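Local coordinates for SusD superfamily protein (Bacteroides fragilis NCTC 9343, PDB 3NQP), which probably binds glycans at the cell surface as an outer-membrane lipoprotein of the SusD family, helping to deliver them for uptake, at residues N114-A125 / D173-M184. Residues are numbered along the deposited sequence; the frame is centred on the assembly and turned at random.
Sequences NFYLGEVYGLRA and DLNKSMEYFGNM
Tyr121 and Tyr180 each sit as a knob in a hole of the other helix where helices 110-135 and 163-181 pack as an antiparallel pair. The pair belongs to the helical, TPR-like part of the SusD fold. The axes of the two short segments come within 7.5 Å, and Gly118 and Gly122 let Ser177 and Phe181 lie against the backbone.

Aromatic and CH-pi contacts run along the interface. Leu117 CB stands over the centre of the Tyr180 ring, and Lys176 CG does the same for Tyr121. The two tyrosine rings are nearly parallel but slid apart, with Tyr121 CE2 3.5 Å from Tyr180 CE2. One water bridges their hydroxyls. Phe181 lays one face over Gly118 CA and turns its edge to the face of Phe115, an edge-to-face pair with planes at 70°. Beyond the helix end, the type II' turn 181-184 brings the selenomethionine Met184 against Phe115, its CE 3.6 Å from Phe115 N.

Polar bonds hold the other end and the middle. Arg124 grips Asp173 side-on; a bend at chi3 (69°) turns the NE edge of the guanidinium to the carboxylate. Arg124 NH2 meets Asp173 OD1 at 2.9 Å in a nearly straight bond (174°), while Arg124 NE reaches Asp173 OD2 from above the carboxylate plane. Gln169 also bonds OD2, and Asn96 takes Arg124 NH1. Ser177 OG, also bonded to Thr203 of helix 200-216, donates to Gly118 O at 2.7 Å, with Gly122 N reaching the same oxygen from the opposite face of the carbonyl plane.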
loop_
_atom_site.group_PDB
_atom_site.type_symbol
_atom_site.label_atom_id
_atom_site.label_comp_id
_atom_site.label_asym_id
_atom_site.label_seq_id
_atom_site.Cartn_x
_atom_site.Cartn_y
_atom_site.Cartn_z
ATOM N N ASN A 114 27.390 -3.747 6.245
ATOM C CA ASN A 114 26.328 -3.855 7.221
ATOM C C ASN A 114 25.090 -3.075 6.728
ATOM O O ASN A 114 23.968 -3.527 6.915
ATOM C CB ASN A 114 26.778 -3.327 8.579
ATOM C CG ASN A 114 27.745 -4.238 9.272
ATOM O OD1 ASN A 114 27.873 -5.412 8.920
ATOM N ND2 ASN A 114 28.429 -3.706 10.266
ATOM N N PHE A 115 25.304 -1.917 6.099
ATOM C CA PHE A 115 24.167 -1.141 5.572
ATOM C C PHE A 115 23.435 -1.902 4.488
ATOM O O PHE A 115 22.207 -1.995 4.501
ATOM C CB PHE A 115 24.582 0.230 5.052
ATOM C CG PHE A 115 23.402 1.127 4.824
ATOM C CD1 PHE A 115 22.840 1.801 5.885
ATOM C CD2 PHE A 115 22.811 1.224 3.586
ATOM C CE1 PHE A 115 21.734 2.589 5.697
ATOM C CE2 PHE A 115 21.682 2.019 3.410
ATOM C CZ PHE A 115 21.173 2.696 4.465
ATOM N N TYR A 116 24.208 -2.461 3.556
ATOM C CA TYR A 116 23.680 -3.263 2.474
ATOM C C TYR A 116 22.992 -4.514 2.997
ATOM O O TYR A 116 21.903 -4.854 2.542
ATOM C CB TYR A 116 24.778 -3.633 1.474
ATOM C CG TYR A 116 25.254 -2.510 0.557
ATOM C CD1 TYR A 116 24.598 -1.284 0.500
ATOM C CD2 TYR A 116 26.360 -2.699 -0.268
ATOM C CE1 TYR A 116 25.015 -0.266 -0.363
ATOM C CE2 TYR A 116 26.781 -1.690 -1.167
ATOM C CZ TYR A 116 26.111 -0.479 -1.193
ATOM O OH TYR A 116 26.515 0.495 -2.047
ATOM N N LEU A 117 23.589 -5.185 3.970
ATOM C CA LEU A 117 22.953 -6.406 4.491
ATOM C C LEU A 117 21.647 -6.028 5.252
ATOM O O LEU A 117 20.633 -6.695 5.119
ATOM C CB LEU A 117 23.924 -7.241 5.325
ATOM C CG LEU A 117 24.989 -7.940 4.471
ATOM C CD1 LEU A 117 26.064 -8.585 5.325
ATOM C CD2 LEU A 117 24.331 -8.936 3.480
ATOM N N GLY A 118 21.645 -4.913 5.973
ATOM C CA GLY A 118 20.430 -4.425 6.588
ATOM C C GLY A 118 19.347 -4.246 5.542
ATOM O O GLY A 118 18.182 -4.601 5.753
ATOM N N GLU A 119 19.725 -3.721 4.389
ATOM C CA GLU A 119 18.727 -3.424 3.356
ATOM C C GLU A 119 18.176 -4.752 2.828
ATOM O O GLU A 119 16.958 -4.905 2.686
ATOM C CB GLU A 119 19.301 -2.595 2.213
ATOM C CG GLU A 119 19.617 -1.161 2.594
ATOM C CD GLU A 119 20.075 -0.310 1.430
ATOM O OE1 GLU A 119 20.972 -0.747 0.719
ATOM O OE2 GLU A 119 19.556 0.830 1.233
ATOM N N VAL A 120 19.067 -5.715 2.572
ATOM C CA VAL A 120 18.682 -6.895 1.833
ATOM C C VAL A 120 17.883 -7.855 2.727
ATOM O O VAL A 120 16.928 -8.438 2.275
ATOM C CB VAL A 120 19.890 -7.566 1.143
ATOM C CG1 VAL A 120 19.516 -8.911 0.610
ATOM C CG2 VAL A 120 20.417 -6.624 0.008
ATOM N N TYR A 121 18.229 -7.969 4.008
ATOM C CA TYR A 121 17.382 -8.737 4.939
ATOM C C TYR A 121 16.038 -8.082 5.167
ATOM O O TYR A 121 15.022 -8.770 5.253
ATOM C CB TYR A 121 18.076 -8.929 6.266
ATOM C CG TYR A 121 19.108 -10.033 6.294
ATOM C CD1 TYR A 121 18.722 -11.360 6.551
ATOM C CD2 TYR A 121 20.462 -9.773 6.137
ATOM C CE1 TYR A 121 19.646 -12.382 6.635
ATOM C CE2 TYR A 121 21.403 -10.823 6.194
ATOM C CZ TYR A 121 20.975 -12.113 6.467
ATOM O OH TYR A 121 21.863 -13.144 6.563
ATOM N N GLY A 122 16.013 -6.749 5.232
ATOM C CA GLY A 122 14.759 -6.027 5.303
ATOM C C GLY A 122 13.843 -6.308 4.121
ATOM O O GLY A 122 12.624 -6.465 4.273
ATOM N N LEU A 123 14.411 -6.293 2.928
ATOM C CA LEU A 123 13.651 -6.497 1.713
ATOM C C LEU A 123 13.208 -7.931 1.561
ATOM O O LEU A 123 12.137 -8.195 0.988
ATOM C CB LEU A 123 14.472 -6.068 0.494
ATOM C CG LEU A 123 14.646 -4.561 0.313
ATOM C CD1 LEU A 123 15.577 -4.274 -0.914
ATOM C CD2 LEU A 123 13.327 -3.794 0.171
ATOM N N ARG A 124 13.972 -8.873 2.108
ATOM C CA ARG A 124 13.529 -10.260 2.028
ATOM C C ARG A 124 12.303 -10.456 2.945
ATOM O O ARG A 124 11.346 -11.135 2.552
ATOM C CB ARG A 124 14.605 -11.264 2.379
ATOM C CG ARG A 124 14.204 -12.681 2.017
ATOM C CD ARG A 124 15.444 -13.593 2.023
ATOM N NE ARG A 124 15.955 -13.783 3.381
ATOM C CZ ARG A 124 17.011 -14.538 3.683
ATOM N NH1 ARG A 124 17.693 -15.155 2.721
ATOM N NH2 ARG A 124 17.373 -14.699 4.943
ATOM N N ALA A 125 12.308 -9.818 4.115
ATOM C CA ALA A 125 11.124 -9.753 4.958
ATOM C C ALA A 125 9.935 -9.110 4.215
ATOM O O ALA A 125 8.799 -9.547 4.333
ATOM C CB ALA A 125 11.414 -8.936 6.238
ATOM N N ASP A 173 14.422 -12.412 9.730
ATOM C CA ASP A 173 14.984 -11.427 8.787
ATOM C C ASP A 173 14.860 -10.000 9.241
ATOM O O ASP A 173 15.765 -9.205 9.018
ATOM C CB ASP A 173 14.418 -11.599 7.359
ATOM C CG ASP A 173 14.993 -12.826 6.646
ATOM O OD1 ASP A 173 16.043 -13.339 7.112
ATOM O OD2 ASP A 173 14.401 -13.269 5.633
ATOM N N LEU A 174 13.753 -9.661 9.892
ATOM C CA LEU A 174 13.612 -8.294 10.375
ATOM C C LEU A 174 14.641 -8.032 11.490
ATOM O O LEU A 174 15.269 -6.971 11.534
ATOM C CB LEU A 174 12.213 -8.052 10.898
ATOM C CG LEU A 174 11.124 -7.986 9.806
ATOM C CD1 LEU A 174 9.694 -8.087 10.414
ATOM C CD2 LEU A 174 11.268 -6.722 8.959
ATOM N N ASN A 175 14.795 -8.984 12.394
ATOM C CA ASN A 175 15.794 -8.840 13.469
ATOM C C ASN A 175 17.215 -8.747 12.930
ATOM O O ASN A 175 17.989 -7.981 13.435
ATOM C CB ASN A 175 15.714 -9.985 14.494
ATOM C CG ASN A 175 14.497 -9.875 15.422
ATOM O OD1 ASN A 175 13.886 -8.808 15.590
ATOM N ND2 ASN A 175 14.162 -10.992 16.051
ATOM N N LYS A 176 17.552 -9.550 11.929
ATOM C CA LYS A 176 18.882 -9.491 11.328
ATOM C C LYS A 176 19.079 -8.120 10.647
ATOM O O LYS A 176 20.135 -7.535 10.759
ATOM C CB LYS A 176 19.068 -10.617 10.342
ATOM C CG LYS A 176 20.502 -11.074 10.164
ATOM C CD LYS A 176 21.086 -11.797 11.350
ATOM C CE LYS A 176 22.405 -12.519 10.959
ATOM N NZ LYS A 176 23.500 -12.316 11.940
ATOM N N SER A 177 18.044 -7.628 9.955
ATOM C CA SER A 177 18.062 -6.276 9.352
ATOM C C SER A 177 18.432 -5.252 10.416
ATOM O O SER A 177 19.343 -4.475 10.193
ATOM C CB SER A 177 16.755 -5.911 8.628
ATOM O OG SER A 177 16.781 -4.561 8.048
HETATM N N MSE A 178 17.762 -5.261 11.558
HETATM C CA MSE A 178 18.076 -4.284 12.628
HETATM C C MSE A 178 19.509 -4.528 13.155
HETATM O O MSE A 178 20.244 -3.589 13.515
HETATM C CB MSE A 178 17.059 -4.343 13.774
HETATM C CG MSE A 178 15.629 -4.138 13.415
HETATM SE SE MSE A 178 15.454 -2.251 12.831
HETATM C CE MSE A 178 15.908 -1.445 14.509
ATOM N N GLU A 179 19.922 -5.793 13.227
ATOM C CA GLU A 179 21.225 -6.062 13.782
ATOM C C GLU A 179 22.304 -5.461 12.905
ATOM O O GLU A 179 23.249 -4.857 13.391
ATOM C CB GLU A 179 21.424 -7.571 13.941
ATOM C CG GLU A 179 22.684 -7.990 14.619
ATOM C CD GLU A 179 22.803 -9.522 14.640
ATOM O OE1 GLU A 179 21.755 -10.204 14.772
ATOM O OE2 GLU A 179 23.929 -10.028 14.475
ATOM N N TYR A 180 22.145 -5.596 11.598
ATOM C CA TYR A 180 23.109 -5.031 10.669
ATOM C C TYR A 180 23.061 -3.503 10.616
ATOM O O TYR A 180 24.095 -2.875 10.574
ATOM C CB TYR A 180 22.936 -5.624 9.254
ATOM C CG TYR A 180 23.577 -6.958 9.050
ATOM C CD1 TYR A 180 24.958 -7.095 9.033
ATOM C CD2 TYR A 180 22.802 -8.090 8.837
ATOM C CE1 TYR A 180 25.559 -8.304 8.828
ATOM C CE2 TYR A 180 23.398 -9.319 8.625
ATOM C CZ TYR A 180 24.766 -9.433 8.623
ATOM O OH TYR A 180 25.321 -10.681 8.414
ATOM N N PHE A 181 21.878 -2.907 10.594
ATOM C CA PHE A 181 21.772 -1.443 10.550
ATOM C C PHE A 181 22.389 -0.787 11.820
ATOM O O PHE A 181 22.912 0.340 11.773
ATOM C CB PHE A 181 20.308 -1.029 10.420
ATOM C CG PHE A 181 19.751 -1.047 8.990
ATOM C CD1 PHE A 181 20.400 -0.403 7.966
ATOM C CD2 PHE A 181 18.511 -1.611 8.720
ATOM C CE1 PHE A 181 19.860 -0.375 6.688
ATOM C CE2 PHE A 181 17.996 -1.620 7.455
ATOM C CZ PHE A 181 18.690 -0.998 6.424
ATOM N N GLY A 182 22.291 -1.484 12.956
ATOM C CA GLY A 182 22.807 -1.012 14.243
ATOM C C GLY A 182 22.287 0.364 14.563
ATOM O O GLY A 182 21.073 0.572 14.611
ATOM N N ASN A 183 23.221 1.295 14.768
ATOM C CA ASN A 183 22.918 2.714 15.050
ATOM C C ASN A 183 22.906 3.617 13.809
ATOM O O ASN A 183 22.797 4.808 13.938
ATOM C CB ASN A 183 23.920 3.276 16.067
ATOM C CG ASN A 183 23.652 2.799 17.494
ATOM O OD1 ASN A 183 22.530 2.917 18.020
ATOM N ND2 ASN A 183 24.698 2.316 18.154
HETATM N N MSE A 184 22.967 3.058 12.609
HETATM C CA MSE A 184 22.978 3.864 11.382
HETATM C C MSE A 184 21.519 4.241 11.053
HETATM O O MSE A 184 20.816 3.522 10.355
HETATM C CB MSE A 184 23.653 3.090 10.203
HETATM C CG MSE A 184 25.190 2.726 10.392
HETATM SE SE MSE A 184 26.100 1.537 9.007
HETATM C CE MSE A 184 24.703 0.122 9.032
HETATM O O HOH W 1 24.440 -12.329 6.549
HETATM O O HOH W 2 11.599 -13.167 5.262
#